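PipY (Synechococcus elongatus, PDB 5NLC) binds the vitamin B6 cofactor pyridoxal 5'-phosphate in a modified TIM barrel and is probably involved in keeping cellular levels of that cofactor in balance. Local coordinates at residues A[6-11]-A[213-218]; A[20-25]-A[206-211]; A[41-46]-A[66-71]. All coordinates share one frame; numbering follows the deposited sequence.

Contact 1: A[6-11]-A[213-218]; sequences ERLASL and TQLFGP
The carbonyl oxygen of Gln214 takes two donors, Arg7 NH1 of helix 4-14 and a water that also donates to Arg7 O. Arg7 NH1 donates to Gln214 O over 3.1 Å, with an N-H...O angle of 158°; the oxygen lies in the guanidinium plane, while the donor stands well above the plane of the carbonyl it binds. The water ties the helix backbone to the same peptide group. Arg7 reaches across with its chain extended from CG to NE; on the way CD passes 3.2 Å from Leu215 O, an oxygen buried here without a hydrogen-bond partner. Phe216 O sits over one face of the guanidinium, toward the rim. The helix thus packs on the C-terminal tail that follows strand 208-211, in a modified TIM barrel whose first helix and last modelled residues come together. That tail includes Thr213, a residue of the pyridoxal 5'-phosphate site, which is empty in this model. Leu8 and Leu215 lie side by side and point the same way, Leu215 CD2 being 3.5 Å from Leu8 CB. Leu11 divides its two methyls: CD1 meets Leu215 CB at 4.1 Å, and CD2 lies 3.8 Å from Gln214 NE2. The other end of that amide, OE1, accepts a hydrogen bond from Trp198 NE1. Leu215 CD1 in turn rests over the centre of the Phe216 ring, whose stacking partner is His28.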
# COMPACT_ATOMS: atom_id res chain seq x y z
N GLU A 6 0.99 7.71 22.74
CA GLU A 6 2.37 8.19 22.92
C GLU A 6 3.26 7.72 21.76
O GLU A 6 4.05 8.48 21.17
CB GLU A 6 2.92 7.69 24.26
CG GLU A 6 2.20 8.24 25.49
CD GLU A 6 2.69 7.60 26.80
OE1 GLU A 6 3.26 8.34 27.62
OE2 GLU A 6 2.49 6.38 27.05
N ARG A 7 3.10 6.45 21.41
CA ARG A 7 3.83 5.88 20.25
C ARG A 7 3.49 6.60 18.94
O ARG A 7 4.40 6.93 18.11
CB ARG A 7 3.54 4.38 20.16
CG ARG A 7 4.15 3.51 21.26
CD ARG A 7 3.51 2.14 21.19
NE ARG A 7 4.19 1.19 22.03
CZ ARG A 7 5.32 0.57 21.72
NH1 ARG A 7 5.96 0.78 20.58
NH2 ARG A 7 5.86 -0.27 22.60
N LEU A 8 2.20 6.82 18.71
CA LEU A 8 1.77 7.54 17.50
C LEU A 8 2.36 8.96 17.47
O LEU A 8 2.80 9.41 16.43
CB LEU A 8 0.23 7.63 17.38
CG LEU A 8 -0.24 8.32 16.10
CD1 LEU A 8 0.25 7.56 14.88
CD2 LEU A 8 -1.75 8.44 15.98
N ALA A 9 2.32 9.67 18.59
CA ALA A 9 2.90 11.03 18.68
C ALA A 9 4.39 11.08 18.34
O ALA A 9 4.91 12.08 17.75
CB ALA A 9 2.71 11.59 20.07
N SER A 10 5.09 10.05 18.79
CA SER A 10 6.51 9.97 18.60
C SER A 10 6.80 9.73 17.14
O SER A 10 7.65 10.42 16.55
CB SER A 10 7.09 8.90 19.51
OG SER A 10 8.44 8.77 19.26
N LEU A 11 6.08 8.80 16.53
CA LEU A 11 6.25 8.57 15.10
C LEU A 11 5.90 9.76 14.26
O LEU A 11 6.70 10.16 13.37
CB LEU A 11 5.41 7.43 14.65
CG LEU A 11 5.86 6.10 15.15
CD1 LEU A 11 4.67 5.13 15.24
CD2 LEU A 11 6.92 5.59 14.22
N THR A 213 4.15 -2.93 15.11
CA THR A 213 4.54 -2.93 16.51
C THR A 213 5.02 -1.59 17.07
O THR A 213 4.64 -1.22 18.21
CB THR A 213 5.55 -4.07 16.68
OG1 THR A 213 4.81 -5.29 16.51
CG2 THR A 213 6.24 -4.07 18.05
N GLN A 214 5.81 -0.82 16.31
CA GLN A 214 6.23 0.53 16.78
C GLN A 214 5.01 1.42 17.17
O GLN A 214 5.15 2.32 17.96
CB GLN A 214 7.07 1.28 15.76
CG GLN A 214 8.57 1.27 15.97
CD GLN A 214 9.29 2.24 15.01
OE1 GLN A 214 9.38 1.96 13.82
NE2 GLN A 214 9.77 3.38 15.53
N LEU A 215 3.86 1.19 16.56
CA LEU A 215 2.64 1.94 16.87
C LEU A 215 1.78 1.26 17.96
O LEU A 215 1.33 1.90 18.92
CB LEU A 215 1.83 2.14 15.58
CG LEU A 215 0.60 3.08 15.52
CD1 LEU A 215 -0.73 2.37 15.74
CD2 LEU A 215 0.66 4.22 16.50
N PHE A 216 1.50 -0.03 17.75
CA PHE A 216 0.57 -0.74 18.60
C PHE A 216 1.33 -1.30 19.77
O PHE A 216 2.57 -1.20 19.84
CB PHE A 216 -0.10 -1.89 17.83
CG PHE A 216 -1.16 -1.45 16.83
CD1 PHE A 216 -2.41 -0.93 17.27
CD2 PHE A 216 -0.97 -1.57 15.49
CE1 PHE A 216 -3.38 -0.54 16.38
CE2 PHE A 216 -1.92 -1.15 14.61
CZ PHE A 216 -3.15 -0.67 15.05
N GLY A 217 0.63 -1.93 20.69
CA GLY A 217 1.36 -2.68 21.72
C GLY A 217 2.34 -3.72 21.15
O GLY A 217 2.48 -3.87 19.94
N PRO A 218 3.01 -4.47 22.05
CA PRO A 218 3.54 -5.79 21.73
C PRO A 218 2.45 -6.79 21.31
O PRO A 218 1.41 -6.90 21.97
CB PRO A 218 4.20 -6.22 23.05
CG PRO A 218 4.55 -4.93 23.73
CD PRO A 218 3.39 -4.04 23.41
O HOH W 1 6.84 4.99 18.39

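Contact 2: A[20-25]-A[206-211]; sequences QLIAVS and ATWIRV
Leu21 carries CG anti to its backbone N (chi1 -175°), and Val211 has CG1 anti to its carbonyl carbon (chi1 -64°), which puts CG2 between the backbone N and the carbonyl carbon; together these torsions press Leu21 CG and Val211 CG2 against each other. The side chains cross at about a right angle, and Val211 CG2 comes within 3.3 Å of Leu21 CG, tighter than usual van der Waals contact. Across the sheet, on the face of Gln20, Ile22, Trp208 and Arg210, the benzo part of the Trp208 indole receives two neighbours obliquely: Gln20 CB is 3.5 Å from Trp208 CZ3, and Ile22 CG1 is 3.7 Å from Trp208 CE3. Farther along, Val24 CG2 lies beside Arg210 CB at 3.8 Å. The Arg210 chain bends at chi3, and its guanidinium lies away from strand 20-24; it belongs to the pyridoxal 5'-phosphate site, vacant in this model.

Five backbone hydrogen bonds join the strands in parallel register. The bond from Ile22 N to Ile209 O, at 2.7 Å, is the shortest, and its donor lies nearly along the C=O axis. Val24 N closes the series on Val211 O at 2.8 Å. This pairing of the first and last strands is the seam that closes a TIM barrel. On its outward face Ile209 and Val211 meet Trp198 of helix 198-203, whereas the Trp208 ring makes edge-to-face contacts with His43, His68, Trp87 and His89. Strand 43-46 flanks strand 20-24 on the side away from strand 208-211, bonding through the backbone of Ala23.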
# COMPACT_ATOMS: atom_id res chain seq x y z
N GLN A 20 2.38 9.57 4.97
CA GLN A 20 1.31 9.01 5.79
C GLN A 20 1.69 7.63 6.26
O GLN A 20 2.20 6.78 5.54
CB GLN A 20 -0.00 9.03 4.99
CG GLN A 20 -0.58 10.44 4.89
CD GLN A 20 -1.03 11.01 6.28
OE1 GLN A 20 -1.65 10.33 7.10
NE2 GLN A 20 -0.67 12.26 6.54
N LEU A 21 1.44 7.43 7.52
CA LEU A 21 1.67 6.18 8.15
C LEU A 21 0.44 5.29 8.07
O LEU A 21 -0.67 5.74 8.42
CB LEU A 21 1.95 6.56 9.61
CG LEU A 21 2.33 5.52 10.54
CD1 LEU A 21 3.19 6.23 11.58
CD2 LEU A 21 1.10 4.85 11.16
N ILE A 22 0.62 4.05 7.65
CA ILE A 22 -0.44 3.05 7.66
C ILE A 22 -0.17 2.15 8.88
O ILE A 22 0.91 1.55 8.99
CB ILE A 22 -0.46 2.19 6.39
CG1 ILE A 22 -0.76 3.06 5.19
CG2 ILE A 22 -1.53 1.08 6.50
CD1 ILE A 22 -0.44 2.37 3.86
N ALA A 23 -1.11 2.14 9.83
CA ALA A 23 -0.98 1.29 10.99
C ALA A 23 -1.35 -0.15 10.62
O ALA A 23 -2.48 -0.45 10.26
CB ALA A 23 -1.83 1.78 12.13
N VAL A 24 -0.37 -1.02 10.65
CA VAL A 24 -0.53 -2.42 10.28
C VAL A 24 -1.15 -3.15 11.48
O VAL A 24 -0.48 -3.35 12.49
CB VAL A 24 0.77 -3.09 9.83
CG1 VAL A 24 0.49 -4.56 9.51
CG2 VAL A 24 1.37 -2.36 8.64
N SER A 25 -2.43 -3.47 11.36
CA SER A 25 -3.25 -3.96 12.48
C SER A 25 -3.30 -5.50 12.49
O SER A 25 -4.01 -6.07 13.26
CB SER A 25 -4.68 -3.39 12.39
OG SER A 25 -5.28 -3.62 11.11
N ALA A 206 9.22 8.24 0.04
CA ALA A 206 7.96 7.48 0.34
C ALA A 206 6.82 8.40 0.73
O ALA A 206 7.02 9.38 1.47
CB ALA A 206 8.14 6.47 1.49
N THR A 207 5.65 8.09 0.26
CA THR A 207 4.46 8.77 0.74
C THR A 207 3.59 7.91 1.67
O THR A 207 2.73 8.46 2.37
CB THR A 207 3.63 9.29 -0.42
OG1 THR A 207 3.17 8.19 -1.22
CG2 THR A 207 4.46 10.35 -1.31
N TRP A 208 3.71 6.60 1.63
CA TRP A 208 2.96 5.71 2.50
C TRP A 208 3.98 4.79 3.14
O TRP A 208 4.66 4.11 2.39
CB TRP A 208 2.01 4.80 1.72
CG TRP A 208 0.82 5.43 1.11
CD1 TRP A 208 0.57 5.51 -0.23
CD2 TRP A 208 -0.38 5.92 1.76
NE1 TRP A 208 -0.70 6.01 -0.45
CE2 TRP A 208 -1.28 6.33 0.75
CE3 TRP A 208 -0.77 6.07 3.08
CZ2 TRP A 208 -2.53 6.91 1.04
CZ3 TRP A 208 -2.05 6.63 3.38
CH2 TRP A 208 -2.88 7.07 2.37
N ILE A 209 4.10 4.77 4.47
CA ILE A 209 4.89 3.77 5.15
C ILE A 209 4.00 2.85 6.01
O ILE A 209 2.90 3.22 6.37
CB ILE A 209 6.02 4.38 6.01
CG1 ILE A 209 5.46 5.26 7.13
CG2 ILE A 209 6.94 5.19 5.11
CD1 ILE A 209 6.48 5.72 8.12
N ARG A 210 4.54 1.71 6.38
CA ARG A 210 3.78 0.60 7.03
C ARG A 210 4.42 0.29 8.34
O ARG A 210 5.53 -0.23 8.36
CB ARG A 210 3.81 -0.74 6.21
CG ARG A 210 3.44 -0.59 4.80
CD ARG A 210 3.41 -1.88 3.95
NE ARG A 210 4.66 -2.60 3.71
CZ ARG A 210 5.62 -2.21 2.89
NH1 ARG A 210 5.56 -1.04 2.25
NH2 ARG A 210 6.67 -3.00 2.70
N VAL A 211 3.73 0.55 9.45
CA VAL A 211 4.31 0.28 10.76
C VAL A 211 3.30 -0.44 11.65
O VAL A 211 2.12 -0.15 11.59
CB VAL A 211 4.75 1.60 11.43
CG1 VAL A 211 5.87 2.27 10.66
CG2 VAL A 211 3.59 2.58 11.45

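Contact 3: A[41-46]-A[66-71]; sequences QRHFGE and TWHLLG
His43 ND1 and His68 NE2 share a hydrogen bond of 3.0 Å, nearly straight at 173°, between neighbouring strands of a beta-alpha-beta unit in the TIM barrel, whose crossover is made by helix 49-56. His43 ND1 lies at the edge of the His68 ring, near its plane, while the two ring planes are inclined at 70°. Thr66 lies alongside His43 and points the same way, bringing its CB within 3.3 Å of His43 ND1. On the face of Phe44, Trp67 and Glu46, Phe44 CB sits over the six-membered ring of Trp67, 4.3 Å from its centroid in a CH-pi contact, and Glu46 CG approaches Trp67 CZ3 obliquely at 3.9 Å.

Five backbone bonds set these pairs in parallel register, among them Phe44 N to Thr66 O and Glu46 N to His68 O. Farther out, His68 ND1 is hydrogen-bonded to His89 NE2; bonds at both ring nitrogens and a stack on Trp87 would restrict the ring's rotation. An alanine in place of His68 would probably leave both His43 ND1 and His89 NE2 without their mate and open a gap beside Trp87. Glu46 OE2 forms a salt bridge with Lys55 NZ and also lies against Ser25 OG, so close that the details of that bond are doubtful. Near the Asn47 cofactor-site residue, Leu70 CD1 packs 3.9 Å from Gly45 CA.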
# COMPACT_ATOMS: atom_id res chain seq x y z
N GLN A 41 -5.26 8.17 14.55
CA GLN A 41 -4.94 7.34 13.40
C GLN A 41 -6.17 7.03 12.57
O GLN A 41 -7.25 6.68 13.13
CB GLN A 41 -4.27 6.06 13.85
CG GLN A 41 -3.71 5.17 12.76
CD GLN A 41 -2.59 5.78 11.98
OE1 GLN A 41 -1.86 6.64 12.51
NE2 GLN A 41 -2.43 5.37 10.69
N ARG A 42 -6.01 7.10 11.22
CA ARG A 42 -7.07 6.83 10.27
C ARG A 42 -6.81 5.77 9.25
O ARG A 42 -7.78 5.15 8.74
CB ARG A 42 -7.47 8.11 9.54
CG ARG A 42 -7.99 9.19 10.51
CD ARG A 42 -9.33 8.87 11.07
NE ARG A 42 -9.81 9.90 12.02
CZ ARG A 42 -9.54 9.97 13.33
NH1 ARG A 42 -8.75 9.09 13.92
NH2 ARG A 42 -10.09 10.93 14.04
N HIS A 43 -5.55 5.53 8.92
CA HIS A 43 -5.18 4.53 7.93
C HIS A 43 -4.70 3.25 8.58
O HIS A 43 -3.75 3.27 9.38
CB HIS A 43 -4.05 5.09 7.08
CG HIS A 43 -4.44 6.29 6.29
ND1 HIS A 43 -5.28 6.22 5.20
CD2 HIS A 43 -4.12 7.60 6.44
CE1 HIS A 43 -5.49 7.44 4.72
NE2 HIS A 43 -4.74 8.28 5.42
N PHE A 44 -5.37 2.17 8.27
CA PHE A 44 -5.10 0.87 8.83
C PHE A 44 -4.91 -0.12 7.74
O PHE A 44 -5.56 -0.03 6.69
CB PHE A 44 -6.23 0.43 9.75
CG PHE A 44 -6.35 1.27 10.97
CD1 PHE A 44 -7.08 2.44 10.93
CD2 PHE A 44 -5.59 1.00 12.10
CE1 PHE A 44 -7.18 3.28 12.04
CE2 PHE A 44 -5.69 1.82 13.22
CZ PHE A 44 -6.47 2.96 13.21
N GLY A 45 -3.93 -0.99 7.92
CA GLY A 45 -3.53 -1.91 6.90
C GLY A 45 -3.56 -3.37 7.38
O GLY A 45 -3.18 -3.68 8.55
N GLU A 46 -3.98 -4.25 6.48
CA GLU A 46 -3.98 -5.69 6.76
C GLU A 46 -3.23 -6.38 5.62
O GLU A 46 -3.22 -5.90 4.50
CB GLU A 46 -5.39 -6.21 6.87
CG GLU A 46 -6.16 -5.72 8.14
CD GLU A 46 -5.82 -6.47 9.41
OE1 GLU A 46 -5.40 -7.66 9.32
OE2 GLU A 46 -5.96 -5.89 10.55
N THR A 66 -9.69 4.54 6.73
CA THR A 66 -9.28 4.08 5.45
C THR A 66 -8.52 2.74 5.57
O THR A 66 -7.53 2.67 6.32
CB THR A 66 -8.40 5.14 4.80
OG1 THR A 66 -9.15 6.33 4.65
CG2 THR A 66 -7.91 4.74 3.46
N TRP A 67 -9.03 1.68 4.89
CA TRP A 67 -8.43 0.36 4.92
C TRP A 67 -7.54 0.12 3.68
O TRP A 67 -7.99 0.33 2.52
CB TRP A 67 -9.51 -0.71 4.90
CG TRP A 67 -10.25 -0.81 6.24
CD1 TRP A 67 -11.47 -0.29 6.56
CD2 TRP A 67 -9.76 -1.42 7.40
NE1 TRP A 67 -11.78 -0.57 7.87
CE2 TRP A 67 -10.75 -1.29 8.40
CE3 TRP A 67 -8.58 -2.11 7.71
CZ2 TRP A 67 -10.58 -1.84 9.72
CZ3 TRP A 67 -8.46 -2.67 9.02
CH2 TRP A 67 -9.41 -2.48 10.00
N HIS A 68 -6.37 -0.42 3.95
CA HIS A 68 -5.31 -0.66 2.96
C HIS A 68 -5.01 -2.14 2.96
O HIS A 68 -4.73 -2.72 4.05
CB HIS A 68 -4.05 0.09 3.39
CG HIS A 68 -4.16 1.58 3.36
ND1 HIS A 68 -3.61 2.34 2.35
CD2 HIS A 68 -4.77 2.45 4.18
CE1 HIS A 68 -3.90 3.61 2.55
NE2 HIS A 68 -4.55 3.72 3.68
N LEU A 69 -5.00 -2.78 1.78
CA LEU A 69 -4.55 -4.13 1.66
C LEU A 69 -3.10 -4.10 1.23
O LEU A 69 -2.74 -3.52 0.21
CB LEU A 69 -5.44 -4.91 0.65
CG LEU A 69 -4.95 -6.31 0.32
CD1 LEU A 69 -4.98 -7.16 1.58
CD2 LEU A 69 -5.83 -6.96 -0.71
N LEU A 70 -2.25 -4.75 2.02
CA LEU A 70 -0.85 -4.65 1.87
C LEU A 70 -0.16 -5.91 1.34
O LEU A 70 1.00 -5.84 0.99
CB LEU A 70 -0.24 -4.28 3.21
CG LEU A 70 -0.72 -2.96 3.83
CD1 LEU A 70 -0.09 -2.83 5.22
CD2 LEU A 70 -0.45 -1.81 2.92
N GLY A 71 -0.79 -7.06 1.41
CA GLY A 71 -0.14 -8.28 1.03
C GLY A 71 -0.70 -8.83 -0.26
O GLY A 71 -1.57 -8.22 -0.89

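All three contacts belong to one TIM barrel. Contacts 2 and 3 share its parallel sheet, their centres about 8 Å apart, because strands 20-24 and 43-46 are neighbours; the order 208-211, 20-24, 43-46, 66-69 thus runs through both. Contact 1 lies farther out, about 12 Å from contact 2 and 16 Å from contact 3, centre to centre. Along the chain, contact 1 joins the two ends, contact 2 spans the sequence just within it, and contact 3 is local. Phe216 links all three, touching Ala23 and Phe44. Pairing the first and last strands puts Val24 against Arg210 and close to both Gly212 and Lys26, the predicted cofactor attachment point.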